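Local atomic coordinates of acetyl-CoA acetyltransferase (Mycobacterium smegmatis, PDB entry 4EGV), a protein that is a monomeric thiolase-like protein that probably works as an acyltransferase. Residues L121-G126 and R297-M302; M278-A283 and E291-L296; A338-Y343 and T357-D362; H386-A391 and G418-E423. One frame throughout, in Å; residues are numbered along the deposited sequence.

Interaction 1 of 4, residues L121-G126 and R297-M302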
loop_
_atom_site.group_PDB
_atom_site.type_symbol
_atom_site.label_atom_id
_atom_site.label_comp_id
_atom_site.label_asym_id
_atom_site.label_seq_id
_atom_site.Cartn_x
_atom_site.Cartn_y
_atom_site.Cartn_z
ATOM N N LEU A 121 0.174 -2.000 12.250
ATOM C CA LEU A 121 -0.007 -1.441 13.564
ATOM C C LEU A 121 -1.293 -1.871 14.229
ATOM O O LEU A 121 -1.288 -2.248 15.412
ATOM C CB LEU A 121 -0.016 0.079 13.436
ATOM C CG LEU A 121 0.906 0.975 14.261
ATOM C CD1 LEU A 121 2.157 0.286 14.781
ATOM C CD2 LEU A 121 1.244 2.139 13.348
ATOM N N ALA A 122 -2.395 -1.789 13.475
ATOM C CA ALA A 122 -3.666 -2.279 13.970
ATOM C C ALA A 122 -3.601 -3.771 14.297
ATOM O O ALA A 122 -4.086 -4.182 15.307
ATOM C CB ALA A 122 -4.771 -1.984 12.999
ATOM N N THR A 123 -2.982 -4.583 13.451
ATOM C CA THR A 123 -2.789 -5.983 13.763
ATOM C C THR A 123 -1.907 -6.227 15.016
ATOM O O THR A 123 -2.265 -7.017 15.885
ATOM C CB THR A 123 -2.256 -6.744 12.546
ATOM O OG1 THR A 123 -3.145 -6.555 11.439
ATOM C CG2 THR A 123 -2.047 -8.243 12.848
ATOM N N GLU A 124 -0.760 -5.573 15.086
ATOM C CA GLU A 124 0.097 -5.654 16.250
ATOM C C GLU A 124 -0.583 -5.224 17.579
ATOM O O GLU A 124 -0.425 -5.900 18.587
ATOM C CB GLU A 124 1.367 -4.841 15.986
ATOM C CG GLU A 124 2.483 -4.952 17.007
ATOM C CD GLU A 124 3.214 -3.634 17.182
ATOM O OE1 GLU A 124 3.606 -3.011 16.182
ATOM O OE2 GLU A 124 3.376 -3.202 18.326
ATOM N N PHE A 125 -1.356 -4.142 17.592
ATOM C CA PHE A 125 -2.050 -3.795 18.828
ATOM C C PHE A 125 -3.270 -4.587 19.115
ATOM O O PHE A 125 -3.636 -4.716 20.236
ATOM C CB PHE A 125 -2.226 -2.278 19.050
ATOM C CG PHE A 125 -0.919 -1.596 19.363
ATOM C CD1 PHE A 125 -0.277 -1.848 20.575
ATOM C CD2 PHE A 125 -0.268 -0.808 18.408
ATOM C CE1 PHE A 125 0.979 -1.294 20.847
ATOM C CE2 PHE A 125 0.982 -0.272 18.659
ATOM C CZ PHE A 125 1.616 -0.508 19.880
ATOM N N GLY A 126 -3.880 -5.158 18.100
ATOM C CA GLY A 126 -4.912 -6.171 18.274
ATOM C C GLY A 126 -4.395 -7.355 19.055
ATOM O O GLY A 126 -4.989 -7.753 20.041
ATOM N N ARG A 297 -11.191 -9.416 12.314
ATOM C CA ARG A 297 -11.391 -10.831 12.199
ATOM C C ARG A 297 -10.243 -11.556 11.537
ATOM O O ARG A 297 -9.833 -12.587 12.007
ATOM C CB ARG A 297 -12.719 -11.150 11.523
ATOM C CG ARG A 297 -13.925 -10.839 12.397
ATOM C CD ARG A 297 -14.134 -11.883 13.514
ATOM N NE ARG A 297 -14.394 -13.240 13.020
ATOM C CZ ARG A 297 -15.596 -13.717 12.685
ATOM N NH1 ARG A 297 -16.686 -12.982 12.783
ATOM N NH2 ARG A 297 -15.715 -14.949 12.235
ATOM N N GLY A 298 -9.699 -10.999 10.472
ATOM C CA GLY A 298 -8.532 -11.592 9.856
ATOM C C GLY A 298 -7.383 -10.646 9.704
ATOM O O GLY A 298 -7.546 -9.441 9.662
ATOM N N HIS A 299 -6.198 -11.215 9.617
ATOM C CA HIS A 299 -5.007 -10.414 9.491
ATOM C C HIS A 299 -3.867 -11.267 9.012
ATOM O O HIS A 299 -3.882 -12.447 9.249
ATOM C CB HIS A 299 -4.670 -9.779 10.831
ATOM C CG HIS A 299 -5.026 -10.633 12.011
ATOM N ND1 HIS A 299 -4.134 -11.498 12.606
ATOM C CD2 HIS A 299 -6.179 -10.747 12.709
ATOM C CE1 HIS A 299 -4.728 -12.107 13.615
ATOM N NE2 HIS A 299 -5.972 -11.679 13.689
ATOM N N ALA A 300 -2.917 -10.662 8.301
ATOM C CA ALA A 300 -1.613 -11.253 8.006
ATOM C C ALA A 300 -0.626 -10.153 7.614
ATOM O O ALA A 300 -1.028 -9.110 7.149
ATOM C CB ALA A 300 -1.714 -12.317 6.944
ATOM N N ASP A 301 0.657 -10.382 7.863
ATOM C CA ASP A 301 1.725 -9.487 7.450
ATOM C C ASP A 301 2.810 -10.276 6.677
ATOM O O ASP A 301 3.433 -11.181 7.214
ATOM C CB ASP A 301 2.351 -8.730 8.649
ATOM C CG ASP A 301 1.306 -8.081 9.597
ATOM O OD1 ASP A 301 0.520 -7.193 9.175
ATOM O OD2 ASP A 301 1.288 -8.437 10.796
HETATM N N MSE A 302 3.031 -9.919 5.421
HETATM C CA MSE A 302 4.042 -10.574 4.625
HETATM C C MSE A 302 5.107 -9.636 4.098
HETATM O O MSE A 302 4.932 -8.440 4.099
HETATM C CB MSE A 302 3.393 -11.353 3.489
HETATM C CG MSE A 302 2.579 -12.574 3.956
HETATM SE SE MSE A 302 3.606 -13.994 4.842
HETATM C CE MSE A 302 4.895 -14.441 3.423
#
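Although T123, H299 and D301 all carry polar side chains, no hydrogen bond joins them across this buried contact; the threonine meets the other two largely through its methyl group. Helix 117-130 presents T123 to strand 294-303, where H299 and D301, two residues apart, both point their side chains at the helix. With OG1 beside the backbone N (chi1 -56°) and CG2 anti to it, the methyl stands between these two neighbours. It lies 3.6 Å from H299 CB, approaches the imidazole obliquely at 3.9 Å from H299 ND1, and comes within 3.9 Å of D301 OD2. T123 OG1 bonds to the carbonyl oxygen of Q119 one turn earlier in its own helix, while its flank rests 3.6 Å from H299 CB. H299 ND1 is hydrogen-bonded to D430 and the ring stacks with W427, while D301 OD1 is bound to S416. Helix and sheet of the thiolase fold are thus joined here by van der Waals packing between polar residues. T123 OG1, H299 ND1 and D301 OD1 bond to residues other than one another, which implies that the contact itself rests on shape rather than on directional bonds.

Interaction 2 of 4, residues M278-A283 and E291-L296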
loop_
_atom_site.group_PDB
_atom_site.type_symbol
_atom_site.label_atom_id
_atom_site.label_comp_id
_atom_site.label_asym_id
_atom_site.label_seq_id
_atom_site.Cartn_x
_atom_site.Cartn_y
_atom_site.Cartn_z
HETATM N N MSE A 278 -9.623 -1.039 21.504
HETATM C CA MSE A 278 -9.818 -1.385 22.911
HETATM C C MSE A 278 -10.131 -2.863 23.075
HETATM O O MSE A 278 -10.555 -3.517 22.144
HETATM C CB MSE A 278 -11.042 -0.644 23.449
HETATM C CG MSE A 278 -10.835 0.600 24.209
HETATM SE SE MSE A 278 -12.579 1.474 24.575
HETATM C CE MSE A 278 -13.652 0.170 23.678
ATOM N N SER A 279 -9.977 -3.358 24.297
ATOM C CA SER A 279 -10.551 -4.616 24.704
ATOM C C SER A 279 -12.026 -4.396 24.886
ATOM O O SER A 279 -12.457 -3.347 25.288
ATOM C CB SER A 279 -9.906 -5.122 25.989
ATOM O OG SER A 279 -10.064 -4.225 27.050
ATOM N N VAL A 280 -12.804 -5.402 24.564
ATOM C CA VAL A 280 -14.237 -5.416 24.804
ATOM C C VAL A 280 -14.609 -5.067 26.277
ATOM O O VAL A 280 -15.612 -4.414 26.544
ATOM C CB VAL A 280 -14.785 -6.774 24.240
ATOM C CG1 VAL A 280 -15.865 -7.427 25.066
ATOM C CG2 VAL A 280 -15.147 -6.627 22.780
ATOM N N GLU A 281 -13.762 -5.471 27.210
ATOM C CA GLU A 281 -13.867 -5.111 28.600
ATOM C C GLU A 281 -13.703 -3.623 28.857
ATOM O O GLU A 281 -14.435 -3.039 29.634
ATOM C CB GLU A 281 -12.823 -5.864 29.388
ATOM C CG GLU A 281 -12.865 -5.637 30.888
ATOM C CD GLU A 281 -11.682 -6.283 31.619
ATOM O OE1 GLU A 281 -10.651 -6.659 30.985
ATOM O OE2 GLU A 281 -11.784 -6.428 32.846
ATOM N N SER A 282 -12.731 -3.002 28.220
ATOM C CA SER A 282 -12.628 -1.546 28.287
ATOM C C SER A 282 -13.785 -0.810 27.605
ATOM O O SER A 282 -14.205 0.244 28.050
ATOM C CB SER A 282 -11.307 -1.068 27.715
ATOM O OG SER A 282 -10.232 -1.510 28.486
ATOM N N ALA A 283 -14.322 -1.385 26.547
ATOM C CA ALA A 283 -15.464 -0.798 25.869
ATOM C C ALA A 283 -16.720 -0.740 26.730
ATOM O O ALA A 283 -17.471 0.200 26.648
ATOM C CB ALA A 283 -15.729 -1.516 24.579
ATOM N N GLU A 291 -23.186 -1.002 19.086
ATOM C CA GLU A 291 -23.277 -0.806 17.629
ATOM C C GLU A 291 -22.015 -0.137 16.978
ATOM O O GLU A 291 -21.850 -0.160 15.752
ATOM C CB GLU A 291 -24.629 -0.187 17.178
ATOM C CG GLU A 291 -24.837 1.300 17.430
ATOM C CD GLU A 291 -25.517 1.577 18.761
ATOM O OE1 GLU A 291 -25.449 0.693 19.649
ATOM O OE2 GLU A 291 -26.112 2.679 18.931
ATOM N N LYS A 292 -21.112 0.382 17.818
ATOM C CA LYS A 292 -19.826 0.955 17.385
ATOM C C LYS A 292 -18.658 -0.028 17.268
ATOM O O LYS A 292 -17.673 0.282 16.630
ATOM C CB LYS A 292 -19.390 2.074 18.343
ATOM C CG LYS A 292 -20.287 3.282 18.402
ATOM C CD LYS A 292 -20.121 4.200 17.244
ATOM C CE LYS A 292 -21.199 5.281 17.297
ATOM N NZ LYS A 292 -20.903 6.414 16.392
ATOM N N TRP A 293 -18.759 -1.183 17.906
ATOM C CA TRP A 293 -17.681 -2.154 17.898
ATOM C C TRP A 293 -17.515 -2.887 16.560
ATOM O O TRP A 293 -18.462 -3.452 16.005
ATOM C CB TRP A 293 -17.898 -3.205 18.968
ATOM C CG TRP A 293 -18.132 -2.719 20.299
ATOM C CD1 TRP A 293 -18.242 -1.437 20.690
ATOM C CD2 TRP A 293 -18.320 -3.520 21.467
ATOM N NE1 TRP A 293 -18.486 -1.371 22.035
ATOM C CE2 TRP A 293 -18.542 -2.638 22.538
ATOM C CE3 TRP A 293 -18.306 -4.901 21.715
ATOM C CZ2 TRP A 293 -18.766 -3.082 23.836
ATOM C CZ3 TRP A 293 -18.518 -5.341 22.993
ATOM C CH2 TRP A 293 -18.734 -4.432 24.047
ATOM N N VAL A 294 -16.278 -2.890 16.085
ATOM C CA VAL A 294 -15.849 -3.652 14.925
ATOM C C VAL A 294 -14.651 -4.550 15.299
ATOM O O VAL A 294 -13.694 -4.126 15.923
ATOM C CB VAL A 294 -15.524 -2.698 13.773
ATOM C CG1 VAL A 294 -15.172 -3.427 12.563
ATOM C CG2 VAL A 294 -16.709 -1.825 13.506
ATOM N N TYR A 295 -14.723 -5.811 14.909
ATOM C CA TYR A 295 -13.653 -6.794 15.150
ATOM C C TYR A 295 -12.661 -6.893 13.998
ATOM O O TYR A 295 -12.998 -6.798 12.849
ATOM C CB TYR A 295 -14.257 -8.177 15.452
ATOM C CG TYR A 295 -15.208 -8.142 16.601
ATOM C CD1 TYR A 295 -14.805 -8.587 17.837
ATOM C CD2 TYR A 295 -16.492 -7.615 16.464
ATOM C CE1 TYR A 295 -15.641 -8.546 18.926
ATOM C CE2 TYR A 295 -17.327 -7.548 17.534
ATOM C CZ TYR A 295 -16.898 -8.030 18.787
ATOM O OH TYR A 295 -17.718 -7.991 19.905
ATOM N N LEU A 296 -11.407 -7.053 14.336
ATOM C CA LEU A 296 -10.423 -7.368 13.348
ATOM C C LEU A 296 -10.393 -8.904 13.223
ATOM O O LEU A 296 -9.694 -9.597 13.933
ATOM C CB LEU A 296 -9.081 -6.749 13.738
ATOM C CG LEU A 296 -7.877 -7.041 12.848
ATOM C CD1 LEU A 296 -8.136 -6.776 11.392
ATOM C CD2 LEU A 296 -6.697 -6.244 13.348
#
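The backbones keep well apart, with the CA atoms of V280 and W293 the nearest pair at 8.4 Å, so side chains must span the gap between the start of helix 280-286 and the start of strand 294-303. This is packing within a beta-alpha-beta crossover of the thiolase fold: strands 271-279 and 294-303 run parallel, with strand 20-29 between them, and helix 280-286 lies on the connection. W293 does most of the bridging. Its CG is anti to the carbonyl carbon (chi1 -53°), and the indole reaches to the first turn of the helix. V280 crosses it at about a right angle, placing CG2 3.6 Å from W293 CZ3, while A283, one turn further on, sets its CB 3.5 Å from W293 CZ2. The two helix residues therefore share the six-membered part of the indole. Y295 adds a lesser touch, its OH 4.1 Å from V280 CG2 and also at the edge of the indole, in its plane. V21 of the intervening strand packs against V280, W293 and Y295 alike, and the indole NE1 is hydrogen-bonded to the carbonyl oxygen of V288, which fixes the ring at its polar corner. The helix start is secured by S279 at the N-cap: its OG accepts from S282 N at 3.2 Å (157° at the hydrogen) and from S282 OG at 3.1 Å.

Interaction 3 of 4, residues A338-Y343 and T357-D362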
loop_
_atom_site.group_PDB
_atom_site.type_symbol
_atom_site.label_atom_id
_atom_site.label_comp_id
_atom_site.label_asym_id
_atom_site.label_seq_id
_atom_site.Cartn_x
_atom_site.Cartn_y
_atom_site.Cartn_z
ATOM N N ALA A 338 -17.643 -8.275 1.347
ATOM C CA ALA A 338 -18.584 -7.313 0.819
ATOM C C ALA A 338 -17.939 -6.059 0.200
ATOM O O ALA A 338 -18.495 -5.459 -0.713
ATOM C CB ALA A 338 -19.562 -6.932 1.894
ATOM N N ALA A 339 -16.764 -5.675 0.702
ATOM C CA ALA A 339 -16.069 -4.442 0.291
ATOM C C ALA A 339 -14.563 -4.594 0.421
ATOM O O ALA A 339 -14.084 -5.256 1.334
ATOM C CB ALA A 339 -16.559 -3.229 1.092
ATOM N N PHE A 340 -13.836 -3.976 -0.512
ATOM C CA PHE A 340 -12.368 -3.991 -0.556
ATOM C C PHE A 340 -11.812 -2.576 -0.549
ATOM O O PHE A 340 -12.355 -1.718 -1.203
ATOM C CB PHE A 340 -11.859 -4.672 -1.841
ATOM C CG PHE A 340 -12.145 -6.141 -1.921
ATOM C CD1 PHE A 340 -11.234 -7.065 -1.435
ATOM C CD2 PHE A 340 -13.316 -6.605 -2.511
ATOM C CE1 PHE A 340 -11.487 -8.404 -1.513
ATOM C CE2 PHE A 340 -13.585 -7.955 -2.583
ATOM C CZ PHE A 340 -12.669 -8.853 -2.082
ATOM N N ASP A 341 -10.742 -2.359 0.216
ATOM C CA ASP A 341 -9.812 -1.252 -0.003
ATOM C C ASP A 341 -8.423 -1.814 -0.215
ATOM O O ASP A 341 -7.766 -2.249 0.718
ATOM C CB ASP A 341 -9.783 -0.216 1.121
ATOM C CG ASP A 341 -9.071 1.087 0.694
ATOM O OD1 ASP A 341 -9.717 1.968 0.124
ATOM O OD2 ASP A 341 -7.863 1.237 0.934
ATOM N N LEU A 342 -8.012 -1.817 -1.475
ATOM C CA LEU A 342 -6.711 -2.308 -1.904
ATOM C C LEU A 342 -5.797 -1.132 -2.189
ATOM O O LEU A 342 -6.182 -0.162 -2.827
ATOM C CB LEU A 342 -6.856 -3.245 -3.125
ATOM C CG LEU A 342 -7.186 -4.738 -2.973
ATOM C CD1 LEU A 342 -7.700 -5.176 -1.639
ATOM C CD2 LEU A 342 -8.114 -5.203 -4.086
ATOM N N TYR A 343 -4.592 -1.207 -1.667
ATOM C CA TYR A 343 -3.655 -0.126 -1.799
ATOM C C TYR A 343 -3.217 0.038 -3.263
ATOM O O TYR A 343 -2.824 -0.928 -3.929
ATOM C CB TYR A 343 -2.468 -0.406 -0.902
ATOM C CG TYR A 343 -1.482 0.722 -0.745
ATOM C CD1 TYR A 343 -1.463 1.489 0.434
ATOM C CD2 TYR A 343 -0.549 1.015 -1.750
ATOM C CE1 TYR A 343 -0.570 2.517 0.600
ATOM C CE2 TYR A 343 0.358 2.047 -1.609
ATOM C CZ TYR A 343 0.346 2.802 -0.424
ATOM O OH TYR A 343 1.257 3.826 -0.268
ATOM N N THR A 357 -5.393 -14.308 -6.921
ATOM C CA THR A 357 -6.532 -14.556 -6.061
ATOM C C THR A 357 -7.778 -14.948 -6.845
ATOM O O THR A 357 -8.675 -15.538 -6.311
ATOM C CB THR A 357 -6.813 -13.314 -5.203
ATOM O OG1 THR A 357 -7.758 -13.641 -4.201
ATOM C CG2 THR A 357 -7.413 -12.208 -6.012
ATOM N N GLY A 358 -7.814 -14.596 -8.119
ATOM C CA GLY A 358 -8.958 -14.849 -8.970
ATOM C C GLY A 358 -9.906 -13.681 -9.108
ATOM O O GLY A 358 -10.659 -13.629 -10.057
ATOM N N LEU A 359 -9.887 -12.763 -8.144
ATOM C CA LEU A 359 -10.716 -11.549 -8.153
ATOM C C LEU A 359 -10.603 -10.804 -9.474
ATOM O O LEU A 359 -9.508 -10.473 -9.898
ATOM C CB LEU A 359 -10.221 -10.591 -7.074
ATOM C CG LEU A 359 -11.137 -9.889 -6.073
ATOM C CD1 LEU A 359 -10.568 -8.644 -5.431
ATOM C CD2 LEU A 359 -12.582 -9.791 -6.404
ATOM N N ALA A 360 -11.722 -10.516 -10.123
ATOM C CA ALA A 360 -11.670 -9.720 -11.347
ATOM C C ALA A 360 -11.398 -8.227 -11.069
ATOM O O ALA A 360 -11.765 -7.671 -10.025
ATOM C CB ALA A 360 -12.918 -9.897 -12.159
ATOM N N THR A 361 -10.746 -7.590 -12.032
ATOM C CA THR A 361 -10.407 -6.180 -11.945
ATOM C C THR A 361 -11.664 -5.289 -12.009
ATOM O O THR A 361 -11.650 -4.181 -11.504
ATOM C CB THR A 361 -9.420 -5.767 -13.060
ATOM O OG1 THR A 361 -10.155 -5.522 -14.266
ATOM C CG2 THR A 361 -8.386 -6.854 -13.317
ATOM N N ASP A 362 -12.735 -5.781 -12.619
ATOM C CA ASP A 362 -13.971 -5.021 -12.759
ATOM C C ASP A 362 -15.062 -5.457 -11.790
ATOM O O ASP A 362 -16.216 -5.086 -11.934
ATOM C CB ASP A 362 -14.473 -5.049 -14.222
ATOM C CG ASP A 362 -14.442 -6.467 -14.876
ATOM O OD1 ASP A 362 -13.865 -7.455 -14.339
ATOM O OD2 ASP A 362 -15.015 -6.567 -15.978
#
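L359, in the loop that follows helix 348-357, sends its side chain back to F340 and L342 on the edge strand 337-342. Its CB points toward the strand but stays short of it. CG comes closer, 4.4 Å from F340 CZ, and there the chain forks. The CD1 branch carries the contact: this methyl sits over one face of the phenyl ring, 4.0 Å from the centroid and 14° off the normal, a CH-pi interaction. F340 CG, anti to its carbonyl carbon (chi1 -67°), turns the phenyl toward the loop with that face to the methyl. The methyl is shifted toward the rim, so that F340 CZ and F340 CE1 are both 4.0 Å from L359 CD1. It also brushes L342 CD2 at 4.4 Å. The other branch, L359 CD2, lies 4.4 Å from F340 CE2. F340 and L342 are alternate residues on the strand and face the loop together. R365 touches both F340 and L359, and L404 of the neighbouring strand lies against F340 and L342. Since methyl and aromatic face meet without any polar bond, at L359 the loop adheres through dispersion and, probably, the exclusion of water, while polar ties to the strand are made further along, at L367 and L369.

Interaction 4 of 4, residues H386-A391 and G418-E423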
loop_
_atom_site.group_PDB
_atom_site.type_symbol
_atom_site.label_atom_id
_atom_site.label_comp_id
_atom_site.label_asym_id
_atom_site.label_seq_id
_atom_site.Cartn_x
_atom_site.Cartn_y
_atom_site.Cartn_z
ATOM N N HIS A 386 -6.998 5.748 6.345
ATOM C CA HIS A 386 -8.231 6.195 5.758
ATOM C C HIS A 386 -9.108 5.013 5.241
ATOM O O HIS A 386 -10.309 5.015 5.404
ATOM C CB HIS A 386 -7.899 7.204 4.649
ATOM C CG HIS A 386 -7.291 8.465 5.175
ATOM N ND1 HIS A 386 -8.047 9.464 5.749
ATOM C CD2 HIS A 386 -6.000 8.871 5.254
ATOM C CE1 HIS A 386 -7.254 10.439 6.138
ATOM N NE2 HIS A 386 -6.011 10.106 5.843
ATOM N N GLY A 387 -8.452 4.035 4.621
ATOM C CA GLY A 387 -9.023 2.759 4.256
ATOM C C GLY A 387 -9.691 2.030 5.402
ATOM O O GLY A 387 -10.855 1.655 5.305
ATOM N N ILE A 388 -8.943 1.848 6.484
ATOM C CA ILE A 388 -9.456 1.275 7.709
ATOM C C ILE A 388 -10.644 2.052 8.271
ATOM O O ILE A 388 -11.642 1.457 8.695
ATOM C CB ILE A 388 -8.349 1.092 8.768
ATOM C CG1 ILE A 388 -7.257 0.186 8.209
ATOM C CG2 ILE A 388 -8.896 0.528 10.051
ATOM C CD1 ILE A 388 -5.988 0.047 9.054
ATOM N N ALA A 389 -10.543 3.370 8.293
ATOM C CA ALA A 389 -11.644 4.172 8.775
ATOM C C ALA A 389 -12.898 3.959 7.912
ATOM O O ALA A 389 -13.951 3.730 8.449
ATOM C CB ALA A 389 -11.268 5.631 8.904
ATOM N N GLU A 390 -12.762 3.978 6.595
ATOM C CA GLU A 390 -13.892 3.763 5.701
ATOM C C GLU A 390 -14.492 2.356 5.821
ATOM O O GLU A 390 -15.717 2.210 5.795
ATOM C CB GLU A 390 -13.553 4.047 4.229
ATOM C CG GLU A 390 -13.437 5.484 3.814
ATOM C CD GLU A 390 -14.538 6.425 4.322
ATOM O OE1 GLU A 390 -15.643 5.970 4.723
ATOM O OE2 GLU A 390 -14.275 7.660 4.310
ATOM N N ALA A 391 -13.616 1.349 5.924
ATOM C CA ALA A 391 -13.991 -0.036 6.234
ATOM C C ALA A 391 -14.810 -0.159 7.470
ATOM O O ALA A 391 -15.832 -0.794 7.442
ATOM C CB ALA A 391 -12.787 -0.919 6.357
ATOM N N GLY A 418 -6.044 -6.596 6.784
ATOM C CA GLY A 418 -7.013 -6.707 7.836
ATOM C C GLY A 418 -8.409 -6.936 7.273
ATOM O O GLY A 418 -8.791 -6.389 6.245
ATOM N N ILE A 419 -9.175 -7.783 7.946
ATOM C CA ILE A 419 -10.552 -8.019 7.601
ATOM C C ILE A 419 -11.352 -7.645 8.815
ATOM O O ILE A 419 -11.059 -8.078 9.892
ATOM C CB ILE A 419 -10.821 -9.483 7.177
ATOM C CG1 ILE A 419 -9.928 -9.853 5.979
ATOM C CG2 ILE A 419 -12.293 -9.666 6.879
ATOM C CD1 ILE A 419 -10.126 -11.214 5.396
ATOM N N TYR A 420 -12.363 -6.814 8.594
ATOM C CA TYR A 420 -13.211 -6.220 9.629
ATOM C C TYR A 420 -14.694 -6.633 9.496
ATOM O O TYR A 420 -15.183 -6.851 8.388
ATOM C CB TYR A 420 -13.077 -4.702 9.540
ATOM C CG TYR A 420 -11.663 -4.230 9.695
ATOM C CD1 TYR A 420 -11.153 -3.983 10.945
ATOM C CD2 TYR A 420 -10.836 -4.046 8.613
ATOM C CE1 TYR A 420 -9.846 -3.579 11.113
ATOM C CE2 TYR A 420 -9.553 -3.644 8.777
ATOM C CZ TYR A 420 -9.059 -3.417 10.036
ATOM O OH TYR A 420 -7.774 -2.979 10.240
ATOM N N SER A 421 -15.376 -6.749 10.636
ATOM C CA SER A 421 -16.810 -7.086 10.740
ATOM C C SER A 421 -17.378 -6.789 12.127
ATOM O O SER A 421 -16.669 -6.788 13.120
ATOM C CB SER A 421 -17.044 -8.560 10.463
ATOM O OG SER A 421 -18.408 -8.844 10.500
ATOM N N THR A 422 -18.677 -6.561 12.192
ATOM C CA THR A 422 -19.374 -6.407 13.468
ATOM C C THR A 422 -19.649 -7.738 14.174
ATOM O O THR A 422 -19.902 -7.769 15.381
ATOM C CB THR A 422 -20.713 -5.697 13.295
ATOM O OG1 THR A 422 -21.414 -6.265 12.189
ATOM C CG2 THR A 422 -20.512 -4.208 13.088
ATOM N N GLU A 423 -19.608 -8.824 13.401
ATOM C CA GLU A 423 -19.827 -10.191 13.883
ATOM C C GLU A 423 -18.705 -10.612 14.863
ATOM O O GLU A 423 -17.559 -10.723 14.468
ATOM C CB GLU A 423 -19.977 -11.167 12.697
ATOM C CG GLU A 423 -20.672 -12.519 13.015
ATOM C CD GLU A 423 -20.432 -13.605 11.926
ATOM O OE1 GLU A 423 -21.073 -13.529 10.837
ATOM O OE2 GLU A 423 -19.609 -14.535 12.158
#
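Apolar packing of a helix on a sheet joins I388 and A391 of helix 383-397 to Y420 of strand 414-421, in the buried interior of the thiolase fold. The two helix residues are three apart and so lie on one flank, and both meet the same aromatic side chain obliquely. I388 covers the phenol end: its CG2 and CD1 are each 3.7 Å from Y420 OH. With CG1 beside the backbone N (chi1 -59°) and CG2 anti to that N, both branches of the isoleucine can reach the hydroxyl. A391 meets the ring nearer its root, with CB 4.3 Å from Y420 CD2. The tyrosine ring leans back along its strand, so its hydroxyl stands above G418, on the side where a side chain would begin. That oxygen, with isoleucine carbons against it, is hydrogen-bonded to Q119 NE2 of helix 117-130, and the tyrosine therefore links two helices to the sheet. Beyond it the strand gives way to an ST turn, in which S421 OG accepts from E423 N at 3.1 Å (160° at the hydrogen); S421 OG is also bonded to the carbonyl oxygen of Q401. The hydroxyl of Y420 does two jobs: isoleucine methyls pack on it, and a hydrogen bond to Q119 offsets part of the cost of burying it and probably sets where it lies; A391 adds a looser touch on the ring.

In the fold
All four contacts are buried and reach the same mixed sheet, and none is closed by a hydrogen bond between its own segments. Interactions 1 and 2 share strand 294-303 and touch where L296 packs against T123. Interaction 4 uses the adjacent strand 414-421, tied to them by G298 O to I419 N, Y295 N to S421 O and the salt bridge of R297 with E423. Interaction 3 stands apart at the edge strand, some 11 Å from interactions 1 and 2 at the nearest atoms, and meets interaction 4 where D341 packs on G387. Polar groups with outside partners mark interactions 1, 2 and 4; interaction 3 is purely hydrocarbon, although its loop has exposed residues.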